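Local coordinates for cytochrome c' (Thermochromatium tepidum, PDB 3VRC), which is a heme c protein of a thermophilic purple photosynthetic bacterium that probably serves in electron transfer, at residues A17-N22 with A48-G53; K27-G32 with D37-A42; A41-V46 with N96-A101. All coordinates share one frame; numbering follows the deposited sequence. Where two conformers were deposited one is given.

Interaction 1. Residues A17-N22 with A48-G53; sequences AFMAWN and AIANSG. With HEC (heme c), chain L.
Met19 and Ile49 form the tight part of this contact, their side chains sliding past each other in opposite directions. CG of Met19 lies 3.6 Å from Ile49 CG2, and SD of Met19 follows at 3.7 Å from the same methyl. The Met19 chain then bends at its last torsion (chi3 -68°), which turns CE away from a straight course and sets it over the porphyrin, 4.1 Å from heme C4B. One side chain thus packs against both the neighbouring helix and the cofactor. On the other branch of Ile49, CD1 lies between Met19 CG and Phe18 CB, 4.1 Å from Phe18 CB and at the edge of the Phe18 ring, near its plane; the Phe18 and Ile49 side chains cross at about a right angle. These are the first and second long helices, 5-31 and 36-50, of the cytochrome c' four-helix bundle, and they meet here close to the centre of the chain, on the side that also borders the second subunit. From that subunit, its own Phe18 packs on Ile49, so this hydrophobic layer continues across the dimer interface.

Packing slackens toward Ala50, which is partly exposed and whose CB comes no nearer than 4.4 Å to SD of Met19; Leu91 of helix 81-103 touches both residues. Beyond Ala50 the chain leaves helical geometry at Asn51. Ser52 OG turns back to Ile49 O at 2.7 Å, a second grip on a carbonyl that also accepts from Ser52 N. In helix 5-31 the buried ND2 of Asn22 is similarly satisfied by Phe18 O at 2.9 Å (N-H...O 157°), from the opposite face of the carbonyl plane to Asn22 N. On the heme side, Ala20 CB rests 3.8 Å from the heme methyl CMA.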
ATOM      1  N   ALA B  17      -2.649   4.608  -5.401  1.00  8.62           N
ATOM      2  CA  ALA B  17      -1.839   5.776  -5.113  1.00  9.27           C
ATOM      3  C   ALA B  17      -0.531   5.347  -4.448  1.00  8.86           C
ATOM      4  O   ALA B  17       0.525   5.894  -4.742  1.00  8.87           O
ATOM      5  CB  ALA B  17      -2.582   6.699  -4.191  1.00 10.81           C
ATOM      6  N   PHE B  18      -0.601   4.356  -3.539  1.00  8.41           N
ATOM      7  CA  PHE B  18       0.601   3.991  -2.848  1.00  8.66           C
ATOM      8  C   PHE B  18       1.546   3.222  -3.754  1.00  8.91           C
ATOM      9  O   PHE B  18       2.777   3.392  -3.668  1.00  9.03           O
ATOM     10  CB  PHE B  18       0.245   3.208  -1.545  1.00  9.60           C
ATOM     11  CG  PHE B  18       1.302   3.403  -0.508  1.00  8.65           C
ATOM     12  CD1 PHE B  18       1.410   4.597   0.174  1.00  9.12           C
ATOM     13  CD2 PHE B  18       2.246   2.410  -0.203  1.00  8.09           C
ATOM     14  CE1 PHE B  18       2.379   4.835   1.132  1.00  9.54           C
ATOM     15  CE2 PHE B  18       3.216   2.638   0.742  1.00  8.59           C
ATOM     16  CZ  PHE B  18       3.301   3.846   1.403  1.00  8.95           C
ATOM     17  N   MET B  19       0.996   2.398  -4.651  1.00  8.74           N
ATOM     18  CA  MET B  19       1.853   1.760  -5.693  1.00  9.63           C
ATOM     19  C   MET B  19       2.511   2.832  -6.515  1.00  8.74           C
ATOM     20  O   MET B  19       3.706   2.689  -6.822  1.00  9.82           O
ATOM     21  CB  MET B  19       1.069   0.839  -6.583  1.00 10.62           C
ATOM     22  CG  MET B  19       0.715  -0.485  -5.949  1.00 11.19           C
ATOM     23  SD  MET B  19       0.255  -1.770  -7.158  1.00 10.22           S
ATOM     24  CE  MET B  19      -1.292  -1.102  -7.780  1.00 10.78           C
ATOM     25  N   ALA B  20       1.767   3.824  -6.962  1.00  9.10           N
ATOM     26  CA  ALA B  20       2.338   4.836  -7.826  1.00  9.52           C
ATOM     27  C   ALA B  20       3.501   5.576  -7.188  1.00  9.48           C
ATOM     28  O   ALA B  20       4.503   5.822  -7.826  1.00  9.53           O
ATOM     29  CB  ALA B  20       1.260   5.795  -8.273  1.00 10.65           C
ATOM     30  N   TRP B  21       3.370   5.871  -5.881  1.00  9.11           N
ATOM     31  CA  TRP B  21       4.472   6.562  -5.198  1.00  8.98           C
ATOM     32  C   TRP B  21       5.731   5.686  -5.233  1.00  8.72           C
ATOM     33  O   TRP B  21       6.833   6.192  -5.508  1.00  9.43           O
ATOM     34  CB  TRP B  21       4.050   6.816  -3.751  1.00  9.34           C
ATOM     35  CG  TRP B  21       5.140   7.460  -2.959  1.00  9.49           C
ATOM     36  CD1 TRP B  21       5.875   8.545  -3.267  1.00 10.12           C
ATOM     37  CD2 TRP B  21       5.651   7.020  -1.687  1.00  9.93           C
ATOM     38  NE1 TRP B  21       6.830   8.810  -2.314  1.00 11.23           N
ATOM     39  CE2 TRP B  21       6.698   7.901  -1.328  1.00 10.42           C
ATOM     40  CE3 TRP B  21       5.308   5.976  -0.816  1.00 10.77           C
ATOM     41  CZ2 TRP B  21       7.412   7.751  -0.130  1.00 11.53           C
ATOM     42  CZ3 TRP B  21       6.034   5.810   0.355  1.00 12.19           C
ATOM     43  CH2 TRP B  21       7.064   6.699   0.679  1.00 11.95           C
ATOM     44  N   ASN B  22       5.567   4.418  -4.964  1.00  8.31           N
ATOM     45  CA  ASN B  22       6.728   3.504  -4.966  1.00  8.48           C
ATOM     46  C   ASN B  22       7.289   3.271  -6.375  1.00  8.50           C
ATOM     47  O   ASN B  22       8.510   3.214  -6.534  1.00  9.11           O
ATOM     48  CB  ASN B  22       6.349   2.247  -4.212  1.00  9.11           C
ATOM     49  CG  ASN B  22       6.357   2.538  -2.711  1.00  8.64           C
ATOM     50  OD1 ASN B  22       7.434   2.602  -2.113  1.00  9.80           O
ATOM     51  ND2 ASN B  22       5.195   2.813  -2.124  1.00  9.96           N
ATOM     52  N   ALA B  48       3.469  -6.485  -3.203  1.00  8.23           N
ATOM     53  CA  ALA B  48       2.489  -6.830  -2.174  1.00  8.63           C
ATOM     54  C   ALA B  48       1.095  -6.280  -2.572  1.00  7.95           C
ATOM     55  O   ALA B  48       0.091  -7.018  -2.473  1.00  8.81           O
ATOM     56  CB  ALA B  48       2.903  -6.325  -0.804  1.00  9.01           C
ATOM     57  N   ILE B  49       1.029  -5.027  -2.940  1.00  7.53           N
ATOM     58  CA  ILE B  49      -0.279  -4.446  -3.271  1.00  7.96           C
ATOM     59  C   ILE B  49      -0.875  -5.103  -4.510  1.00  7.92           C
ATOM     60  O   ILE B  49      -2.077  -5.418  -4.535  1.00  8.60           O
ATOM     61  CB  ILE B  49      -0.198  -2.950  -3.406  1.00  7.92           C
ATOM     62  CG1 ILE B  49       0.206  -2.313  -2.048  1.00  8.78           C
ATOM     63  CG2 ILE B  49      -1.537  -2.380  -3.940  1.00  8.72           C
ATOM     64  CD1 ILE B  49       0.319  -0.817  -2.076  1.00  9.69           C
ATOM     65  N   ALA B  50      -0.048  -5.415  -5.513  1.00  8.57           N
ATOM     66  CA  ALA B  50      -0.566  -6.051  -6.727  1.00  8.89           C
ATOM     67  C   ALA B  50      -1.084  -7.425  -6.461  1.00  9.31           C
ATOM     68  O   ALA B  50      -1.878  -7.931  -7.265  1.00 12.10           O
ATOM     69  CB  ALA B  50       0.522  -6.073  -7.784  1.00  9.50           C
ATOM     70  N   ASN B  51      -0.662  -8.112  -5.382  1.00  8.95           N
ATOM     71  CA  ASN B  51      -1.053  -9.401  -5.052  1.00  9.60           C
ATOM     72  C   ASN B  51      -1.963  -9.478  -3.811  1.00  9.67           C
ATOM     73  O   ASN B  51      -2.129 -10.516  -3.217  1.00 12.09           O
ATOM     74  CB  ASN B  51       0.165 -10.326  -4.890  1.00 11.60           C
ATOM     75  CG  ASN B  51       0.805 -10.546  -6.258  1.00 11.63           C
ATOM     76  OD1 ASN B  51       0.267 -11.319  -7.066  1.00 13.09           O
ATOM     77  ND2 ASN B  51       1.880  -9.878  -6.567  1.00 12.04           N
ATOM     78  N   SER B  52      -2.640  -8.379  -3.488  1.00 10.12           N
ATOM     79  CA  SER B  52      -3.415  -8.259  -2.265  1.00 10.12           C
ATOM     80  C   SER B  52      -4.860  -8.549  -2.441  1.00 11.74           C
ATOM     81  O   SER B  52      -5.567  -8.458  -1.441  1.00 14.71           O
ATOM     82  CB  SER B  52      -3.227  -6.831  -1.669  1.00 11.02           C
ATOM     83  OG  SER B  52      -3.795  -5.833  -2.466  1.00 10.25           O
ATOM     84  N   GLY B  53      -5.317  -8.887  -3.651  1.00 11.46           N
ATOM     85  CA  GLY B  53      -6.719  -9.258  -3.811  1.00 13.15           C
ATOM     86  C   GLY B  53      -7.609  -8.035  -3.991  1.00 11.73           C
ATOM     87  O   GLY B  53      -8.776  -8.035  -3.509  1.00 13.73           O
TER
HETATM   88 FE   HEC L 201      -4.345   1.877 -11.587  1.00  8.98          FE
HETATM   89  CHA HEC L 201      -6.542   4.355 -10.596  1.00  9.61           C
HETATM   90  CHB HEC L 201      -1.687   3.773 -10.521  1.00  9.82           C
HETATM   91  CHC HEC L 201      -2.255  -0.774 -12.039  1.00  9.30           C
HETATM   92  CHD HEC L 201      -6.996   0.009 -12.628  1.00 10.58           C
HETATM   93  NA  HEC L 201      -4.140   3.774 -10.774  1.00  9.68           N
HETATM   94  C1A HEC L 201      -5.145   4.624 -10.436  1.00  9.15           C
HETATM   95  C2A HEC L 201      -4.613   5.867 -10.007  1.00 10.39           C
HETATM   96  C3A HEC L 201      -3.197   5.733  -9.997  1.00 10.16           C
HETATM   97  C4A HEC L 201      -2.983   4.376 -10.435  1.00  9.35           C
HETATM   98  CMA HEC L 201      -2.165   6.692  -9.550  1.00 11.83           C
HETATM   99  CAA HEC L 201      -5.404   7.104  -9.722  1.00 14.27           C
HETATM  100  CBA HEC L 201      -5.240   7.662  -8.391  1.00 14.42           C
HETATM  101  CGA HEC L 201      -5.705   6.624  -7.431  1.00 10.75           C
HETATM  102  O1A HEC L 201      -4.992   6.506  -6.371  1.00 13.77           O
HETATM  103  O2A HEC L 201      -6.740   5.959  -7.563  1.00 13.32           O
HETATM  104  NB  HEC L 201      -2.350   1.553 -11.273  1.00  8.97           N
HETATM  105  C1B HEC L 201      -1.436   2.427 -10.873  1.00  9.08           C
HETATM  106  C2B HEC L 201      -0.088   1.907 -10.943  1.00  9.12           C
HETATM  107  C3B HEC L 201      -0.280   0.583 -11.343  1.00  9.09           C
HETATM  108  C4B HEC L 201      -1.699   0.391 -11.539  1.00  8.70           C
HETATM  109  CMB HEC L 201       1.166   2.596 -10.618  1.00 10.60           C
HETATM  110  CAB HEC L 201       0.737  -0.506 -11.638  1.00  9.73           C
HETATM  111  CBB HEC L 201       1.890  -0.627 -10.722  1.00 10.27           C
HETATM  112  NC  HEC L 201      -4.584  -0.050 -12.219  1.00  9.80           N
HETATM  113  C1C HEC L 201      -3.607  -0.998 -12.376  1.00  9.47           C
HETATM  114  C2C HEC L 201      -4.122  -2.228 -12.971  1.00  9.59           C
HETATM  115  C3C HEC L 201      -5.503  -1.975 -13.111  1.00  9.72           C
HETATM  116  C4C HEC L 201      -5.731  -0.615 -12.654  1.00  9.28           C
HETATM  117  CMC HEC L 201      -3.271  -3.388 -13.326  1.00 11.00           C
HETATM  118  CAC HEC L 201      -6.574  -2.860 -13.698  1.00 10.39           C
HETATM  119  CBC HEC L 201      -6.266  -4.328 -13.743  1.00 11.89           C
HETATM  120  ND  HEC L 201      -6.338   2.138 -11.667  1.00  9.91           N
HETATM  121  C1D HEC L 201      -7.283   1.269 -12.100  1.00  9.71           C
HETATM  122  C2D HEC L 201      -8.618   1.763 -11.957  1.00 10.23           C
HETATM  123  C3D HEC L 201      -8.515   2.968 -11.313  1.00  9.54           C
HETATM  124  C4D HEC L 201      -7.070   3.158 -11.109  1.00  9.51           C
HETATM  125  CMD HEC L 201      -9.882   1.071 -12.424  1.00 11.32           C
HETATM  126  CAD HEC L 201      -9.584   3.892 -10.812  1.00 11.02           C
HETATM  127  CBD HEC L 201      -9.964   3.519  -9.353  1.00 10.90           C
HETATM  128  CGD HEC L 201     -11.141   4.329  -8.837  1.00 10.13           C
HETATM  129  O1D HEC L 201     -11.096   5.582  -9.009  1.00 10.83           O
HETATM  130  O2D HEC L 201     -12.087   3.717  -8.317  1.00 11.61           O

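Interaction 2. Residues K27-G32 with D37-A42; sequences KANLEG and DQVRAA
Asn29 reaches Gln38 through a nearly straight hydrogen bond: ND2 donates to Gln38 OE1 at 2.9 Å with an N-H...O angle of 178°. The acceptor lies in the amide plane of Asn29; the two amide planes stand 85° apart, and the donor is tilted from the carbonyl plane of Gln38. Gln38 delivers its oxygen by an extended chain, with CG anti to the backbone N and CD continuing outward. In Asn29 the backbone already directs CB toward the partner helix, and CG, set beside the backbone N (chi1 -84°), follows it along Val39; the methyl CG2 of Val39 is 3.4 Å from Asn29 CB and 3.5 Å from Asn29 CG. This is the turn end of the antiparallel helical hairpin made by helices 5-31 and 36-50 of the four-helix bundle. The amide is gripped on both ends, since ND2 also donates to Lys25 O and OD1 accepts from Asn35 N in the turn. A leucine here would probably leave Gln38 OE1, Lys25 O and the Asn35 N-H without these partners. Val39 additionally packs on Tyr34 and on Val110 of helix 107-128.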
ATOM      1  N   LYS B  27      11.659   4.523 -10.586  1.00 10.60           N
ATOM      2  CA  LYS B  27      12.041   5.272 -11.780  1.00 11.12           C
ATOM      3  C   LYS B  27      13.182   6.215 -11.443  1.00 11.92           C
ATOM      4  O   LYS B  27      14.196   6.316 -12.186  1.00 13.09           O
ATOM      5  CB  LYS B  27      10.838   6.046 -12.282  1.00 12.01           C
ATOM      6  CG  LYS B  27      11.116   6.846 -13.537  1.00 15.71           C
ATOM      7  CD  LYS B  27       9.839   7.396 -14.157  1.00 22.45           C
ATOM      8  CE  LYS B  27      10.011   8.041 -15.530  1.00 27.55           C
ATOM      9  NZ  LYS B  27      10.547   9.427 -15.368  1.00 39.56           N
ATOM     10  N   ALA B  28      13.083   6.902 -10.304  1.00 11.40           N
ATOM     11  CA  ALA B  28      14.113   7.857  -9.928  1.00 12.75           C
ATOM     12  C   ALA B  28      15.460   7.239  -9.710  1.00 11.56           C
ATOM     13  O   ALA B  28      16.496   7.793 -10.072  1.00 13.70           O
ATOM     14  CB  ALA B  28      13.697   8.668  -8.700  1.00 14.54           C
ATOM     15  N   ASN B  29      15.471   6.059  -9.096  1.00 10.58           N
ATOM     16  CA  ASN B  29      16.727   5.318  -8.860  1.00 11.12           C
ATOM     17  C   ASN B  29      17.332   4.835 -10.156  1.00 12.14           C
ATOM     18  O   ASN B  29      18.562   4.770 -10.277  1.00 13.47           O
ATOM     19  CB  ASN B  29      16.460   4.153  -7.930  1.00 10.64           C
ATOM     20  CG  ASN B  29      16.483   4.579  -6.472  1.00 10.36           C
ATOM     21  OD1 ASN B  29      17.549   4.662  -5.867  1.00 11.07           O
ATOM     22  ND2 ASN B  29      15.322   4.877  -5.889  1.00 12.24           N
ATOM     23  N   LEU B  30      16.507   4.384 -11.106  1.00 11.21           N
ATOM     24  CA  LEU B  30      17.035   3.987 -12.396  1.00 11.77           C
ATOM     25  C   LEU B  30      17.611   5.137 -13.171  1.00 12.66           C
ATOM     26  O   LEU B  30      18.659   4.925 -13.869  1.00 15.42           O
ATOM     27  CB  LEU B  30      15.929   3.267 -13.195  1.00 12.70           C
ATOM     28  CG  LEU B  30      15.501   1.915 -12.676  1.00 12.22           C
ATOM     29  CD1 LEU B  30      14.234   1.462 -13.359  1.00 13.74           C
ATOM     30  CD2 LEU B  30      16.614   0.851 -12.721  1.00 14.71           C
ATOM     31  N   GLU B  31      17.002   6.311 -13.113  1.00 12.21           N
ATOM     32  CA  GLU B  31      17.410   7.455 -13.910  1.00 14.24           C
ATOM     33  C   GLU B  31      18.599   8.162 -13.320  1.00 15.03           C
ATOM     34  O   GLU B  31      19.270   8.839 -14.019  1.00 20.63           O
ATOM     35  CB  GLU B  31      16.210   8.375 -14.087  1.00 17.70           C
ATOM     36  CG  GLU B  31      15.203   7.675 -15.003  1.00 22.79           C
ATOM     37  CD  GLU B  31      13.926   8.425 -15.344  1.00 27.93           C
ATOM     38  OE1 GLU B  31      13.635   9.448 -14.683  1.00 35.34           O
ATOM     39  OE2 GLU B  31      13.220   7.953 -16.289  1.00 38.55           O
ATOM     40  N   GLY B  32      18.863   8.035 -12.050  1.00 13.40           N
ATOM     41  CA  GLY B  32      19.935   8.704 -11.360  1.00 14.60           C
ATOM     42  C   GLY B  32      20.825   7.715 -10.656  1.00 14.01           C
ATOM     43  O   GLY B  32      21.141   6.659 -11.163  1.00 15.54           O
ATOM     44  N   ASP B  37      18.744  -0.729  -1.874  1.00 11.15           N
ATOM     45  CA  ASP B  37      17.867  -1.019  -0.735  1.00 12.52           C
ATOM     46  C   ASP B  37      16.560  -0.208  -0.847  1.00 11.28           C
ATOM     47  O   ASP B  37      15.496  -0.755  -0.466  1.00 12.78           O
ATOM     48  CB  ASP B  37      18.586  -0.695   0.562  1.00 13.08           C
ATOM     49  CG  ASP B  37      19.636  -1.698   0.903  1.00 16.67           C
ATOM     50  OD1 ASP B  37      19.589  -2.834   0.374  1.00 22.61           O
ATOM     51  OD2 ASP B  37      20.475  -1.301   1.743  1.00 22.23           O
ATOM     52  N   GLN B  38      16.605   1.040  -1.313  1.00 10.98           N
ATOM     53  CA  GLN B  38      15.380   1.760  -1.510  1.00 10.04           C
ATOM     54  C   GLN B  38      14.513   1.078  -2.587  1.00  8.60           C
ATOM     55  O   GLN B  38      13.273   1.018  -2.460  1.00  9.66           O
ATOM     56  CB  GLN B  38      15.635   3.203  -1.889  1.00 10.61           C
ATOM     57  CG  GLN B  38      14.330   3.979  -1.941  1.00 12.27           C
ATOM     58  CD  GLN B  38      14.516   5.432  -2.232  1.00 11.93           C
ATOM     59  OE1 GLN B  38      15.216   5.768  -3.177  1.00 14.88           O
ATOM     60  NE2 GLN B  38      13.966   6.299  -1.399  1.00 13.34           N
ATOM     61  N   VAL B  39      15.152   0.628  -3.661  1.00  9.06           N
ATOM     62  CA  VAL B  39      14.422  -0.056  -4.722  1.00  8.94           C
ATOM     63  C   VAL B  39      13.794  -1.341  -4.241  1.00  8.93           C
ATOM     64  O   VAL B  39      12.659  -1.642  -4.608  1.00  9.68           O
ATOM     65  CB  VAL B  39      15.334  -0.224  -5.956  1.00  9.95           C
ATOM     66  CG1 VAL B  39      14.658  -1.062  -7.006  1.00 10.51           C
ATOM     67  CG2 VAL B  39      15.706   1.146  -6.497  1.00 10.09           C
ATOM     68  N   ARG B  40      14.498  -2.114  -3.433  1.00  9.81           N
ATOM     69  CA  ARG B  40      13.919  -3.313  -2.793  0.80 10.41           C
ATOM     70  C   ARG B  40      12.648  -2.955  -2.056  1.00  9.69           C
ATOM     71  O   ARG B  40      11.607  -3.591  -2.218  1.00 10.60           O
ATOM     72  CB  ARG B  40      14.916  -3.920  -1.775  0.80 12.03           C
ATOM     73  CG  ARG B  40      16.001  -4.759  -2.418  0.80 15.34           C
ATOM     74  CD  ARG B  40      16.930  -5.348  -1.318  0.80 22.27           C
ATOM     75  NE  ARG B  40      18.007  -6.140  -1.918  0.80 22.13           N
ATOM     76  CZ  ARG B  40      19.218  -5.696  -2.260  0.80 19.56           C
ATOM     77  NH1 ARG B  40      19.619  -4.452  -1.951  0.80 20.81           N
ATOM     78  NH2 ARG B  40      20.066  -6.533  -2.836  0.80 22.73           N
ATOM     79  N   ALA B  41      12.711  -1.950  -1.196  1.00  9.49           N
ATOM     80  CA  ALA B  41      11.547  -1.603  -0.369  1.00 10.26           C
ATOM     81  C   ALA B  41      10.372  -1.179  -1.279  1.00  9.17           C
ATOM     82  O   ALA B  41       9.223  -1.549  -1.040  1.00  9.78           O
ATOM     83  CB  ALA B  41      11.930  -0.491   0.599  1.00 11.96           C
ATOM     84  N   ALA B  42      10.651  -0.359  -2.279  1.00  9.05           N
ATOM     85  CA  ALA B  42       9.614   0.128  -3.190  1.00  9.18           C
ATOM     86  C   ALA B  42       9.016  -1.010  -3.995  1.00  7.92           C
ATOM     87  O   ALA B  42       7.788  -1.093  -4.161  1.00  8.48           O
ATOM     88  CB  ALA B  42      10.189   1.177  -4.085  1.00  9.76           C
TER

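Interaction 3. Residues A41-V46 with N96-A101; sequences AAANVV and NALAAA
The amide of Asn44 presents its oxygen end to Ala99, with OD1 3.7 Å from the methyl CB of Ala99. Neither face of the amide is stacked on a side chain of helix segment 96-101; the meeting is made by the oxygen alone. CB of Asn44 points away from the partner helix, but CG lies beside the backbone N (chi1 -73°), which brings the amide back toward helix 81-103, and the small chi2 (-9°) turns OD1 to Ala99. The carbonyl of Ala99 is the other flat group here. A water joins the two: in one modelled position it donates to Asn44 OD1 at 2.9 Å and to Ala99 O at 2.9 Å. The second modelled position, with the same two acceptors, lies too close to the first for both to be filled at once, so the two are probably alternative sites of a single molecule. The bridge lies on the side where Asn44 is exposed to solvent.

Helices 36-50 and 81-103 run antiparallel, their short segments inclined at 161° between N-to-C directions and 8.1 Å apart at closest approach, as suits neighbouring helices of the cytochrome c' four-helix bundle. Small side chains permit this spacing, and the nearest alpha carbons, CA of Ala43 and CA of Ala99, are 4.8 Å apart. The methyl of Ala43 points at the partner and meets backbone as much as side chain: its CB is 3.8 Å from Ala99 CA and 3.9 Å from Leu98 O.

Farther inward, Leu98 CG approaches Ala43 CB to 4.0 Å. Leu98 is buried, and it also touches Val110, Ala113 and Val117 of helix 107-128, the helix that carries His125, the axial ligand of the heme iron. On the far side of helix 36-50, Val45 packs on Phe18 and Asn22 of helix 5-31 and on Ser52 of the second subunit.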
ATOM      1  N   ALA B  41      12.711  -1.950  -1.196  1.00  9.49           N
ATOM      2  CA  ALA B  41      11.547  -1.603  -0.369  1.00 10.26           C
ATOM      3  C   ALA B  41      10.372  -1.179  -1.279  1.00  9.17           C
ATOM      4  O   ALA B  41       9.223  -1.549  -1.040  1.00  9.78           O
ATOM      5  CB  ALA B  41      11.930  -0.491   0.599  1.00 11.96           C
ATOM      6  N   ALA B  42      10.651  -0.359  -2.279  1.00  9.05           N
ATOM      7  CA  ALA B  42       9.614   0.128  -3.190  1.00  9.18           C
ATOM      8  C   ALA B  42       9.016  -1.010  -3.995  1.00  7.92           C
ATOM      9  O   ALA B  42       7.788  -1.093  -4.161  1.00  8.48           O
ATOM     10  CB  ALA B  42      10.189   1.177  -4.085  1.00  9.76           C
ATOM     11  N   ALA B  43       9.867  -1.873  -4.547  1.00  8.43           N
ATOM     12  CA  ALA B  43       9.390  -3.017  -5.324  1.00  9.21           C
ATOM     13  C   ALA B  43       8.553  -3.950  -4.465  1.00  8.76           C
ATOM     14  O   ALA B  43       7.571  -4.519  -4.931  1.00  8.53           O
ATOM     15  CB  ALA B  43      10.563  -3.774  -5.913  1.00  9.73           C
ATOM     16  N   ASN B  44       8.944  -4.111  -3.181  1.00  9.03           N
ATOM     17  CA  ASN B  44       8.152  -4.990  -2.296  1.00  9.44           C
ATOM     18  C   ASN B  44       6.736  -4.413  -2.101  1.00  8.53           C
ATOM     19  O   ASN B  44       5.798  -5.218  -1.986  1.00  9.06           O
ATOM     20  CB  ASN B  44       8.853  -5.145  -0.957  1.00 10.00           C
ATOM     21  CG  ASN B  44      10.086  -6.020  -1.051  1.00 11.59           C
ATOM     22  OD1 ASN B  44      10.342  -6.659  -2.070  1.00 11.94           O
ATOM     23  ND2 ASN B  44      10.826  -6.043   0.036  1.00 14.58           N
ATOM     24  N   VAL B  45       6.618  -3.103  -2.040  1.00  7.92           N
ATOM     25  CA  VAL B  45       5.277  -2.506  -1.940  1.00  8.83           C
ATOM     26  C   VAL B  45       4.463  -2.862  -3.191  1.00  8.18           C
ATOM     27  O   VAL B  45       3.284  -3.254  -3.109  1.00  8.32           O
ATOM     28  CB  VAL B  45       5.330  -0.999  -1.763  1.00  8.37           C
ATOM     29  CG1 VAL B  45       3.927  -0.418  -1.901  1.00  9.44           C
ATOM     30  CG2 VAL B  45       5.910  -0.623  -0.416  1.00  9.75           C
ATOM     31  N   VAL B  46       5.049  -2.666  -4.373  1.00  8.00           N
ATOM     32  CA  VAL B  46       4.292  -2.906  -5.598  1.00  8.32           C
ATOM     33  C   VAL B  46       3.884  -4.328  -5.686  1.00  7.89           C
ATOM     34  O   VAL B  46       2.717  -4.644  -6.002  1.00  8.96           O
ATOM     35  CB  VAL B  46       5.095  -2.392  -6.831  1.00  8.82           C
ATOM     36  CG1 VAL B  46       4.298  -2.684  -8.115  1.00 11.27           C
ATOM     37  CG2 VAL B  46       5.412  -0.943  -6.734  1.00 10.10           C
ATOM     38  N   ASN B  96       5.669  -9.253  -8.868  1.00 10.43           N
ATOM     39  CA  ASN B  96       6.516 -10.227  -8.192  1.00 11.39           C
ATOM     40  C   ASN B  96       7.894 -10.341  -8.866  1.00 11.26           C
ATOM     41  O   ASN B  96       8.944 -10.374  -8.184  1.00 12.23           O
ATOM     42  CB  ASN B  96       5.858 -11.561  -8.118  1.00 12.39           C
ATOM     43  CG  ASN B  96       4.810 -11.601  -7.007  1.00 12.30           C
ATOM     44  OD1 ASN B  96       4.871 -10.871  -6.032  1.00 14.22           O
ATOM     45  ND2 ASN B  96       3.925 -12.555  -7.113  1.00 16.66           N
ATOM     46  N   ALA B  97       7.919 -10.314 -10.200  1.00 11.76           N
ATOM     47  CA  ALA B  97       9.217 -10.335 -10.889  1.00 12.89           C
ATOM     48  C   ALA B  97      10.052  -9.093 -10.629  1.00 11.57           C
ATOM     49  O   ALA B  97      11.290  -9.193 -10.563  1.00 12.50           O
ATOM     50  CB  ALA B  97       8.973 -10.578 -12.386  1.00 14.79           C
ATOM     51  N   LEU B  98       9.416  -7.952 -10.463  1.00 10.79           N
ATOM     52  CA  LEU B  98      10.127  -6.743 -10.087  1.00 10.38           C
ATOM     53  C   LEU B  98      10.726  -6.845  -8.692  1.00 10.59           C
ATOM     54  O   LEU B  98      11.875  -6.453  -8.475  1.00 10.82           O
ATOM     55  CB  LEU B  98       9.155  -5.577 -10.219  1.00 11.38           C
ATOM     56  CG  LEU B  98       9.681  -4.214  -9.739  1.00 11.10           C
ATOM     57  CD1 LEU B  98      10.956  -3.818 -10.470  1.00 12.82           C
ATOM     58  CD2 LEU B  98       8.559  -3.178  -9.866  1.00 13.32           C
ATOM     59  N   ALA B  99       9.976  -7.363  -7.717  1.00 10.58           N
ATOM     60  CA  ALA B  99      10.536  -7.545  -6.387  1.00 11.02           C
ATOM     61  C   ALA B  99      11.704  -8.558  -6.413  1.00 10.56           C
ATOM     62  O   ALA B  99      12.700  -8.358  -5.720  1.00 11.19           O
ATOM     63  CB  ALA B  99       9.425  -8.027  -5.408  1.00 12.80           C
ATOM     64  N   ALA B 100      11.574  -9.627  -7.201  1.00 11.94           N
ATOM     65  CA  ALA B 100      12.694 -10.564  -7.306  1.00 12.52           C
ATOM     66  C   ALA B 100      13.910  -9.903  -7.969  1.00 13.03           C
ATOM     67  O   ALA B 100      15.050 -10.075  -7.467  1.00 13.89           O
ATOM     68  CB  ALA B 100      12.250 -11.797  -8.089  1.00 14.67           C
ATOM     69  N   ALA B 101      13.733  -9.097  -9.012  1.00 12.33           N
ATOM     70  CA  ALA B 101      14.838  -8.389  -9.639  1.00 12.63           C
ATOM     71  C   ALA B 101      15.463  -7.430  -8.646  1.00 11.62           C
ATOM     72  O   ALA B 101      16.704  -7.341  -8.541  1.00 12.41           O
ATOM     73  CB  ALA B 101      14.385  -7.662 -10.880  1.00 14.14           C
TER
HETATM   74  O   HOH W   1      12.920  -6.692  -3.348  0.50 11.92           O
HETATM   75  O   HOH W   2      12.639  -7.769  -3.007  0.30 12.69           O

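How the interactions relate
From the N terminus, the chain first lays down 17-22 and then 27-32 on the same long helix, turns, and returns along helix 36-50. There 37-42 closes the short loop of interaction 2, and 48-53 closes the wider loop of interaction 1, which encloses it. Both pairings tie helix 5-31 to helix 36-50, with centres 15 Å apart. Interaction 3 begins on the end of segment 37-42, sharing Ala41 and Ala42 with interaction 2, and closes only at 96-101, so it crosses interaction 1. It adds helix 81-103. Interactions 1 and 3 also touch, with Asn51 ND2 packed 3.2 Å from Asn96 OD1, and both border the second subunit.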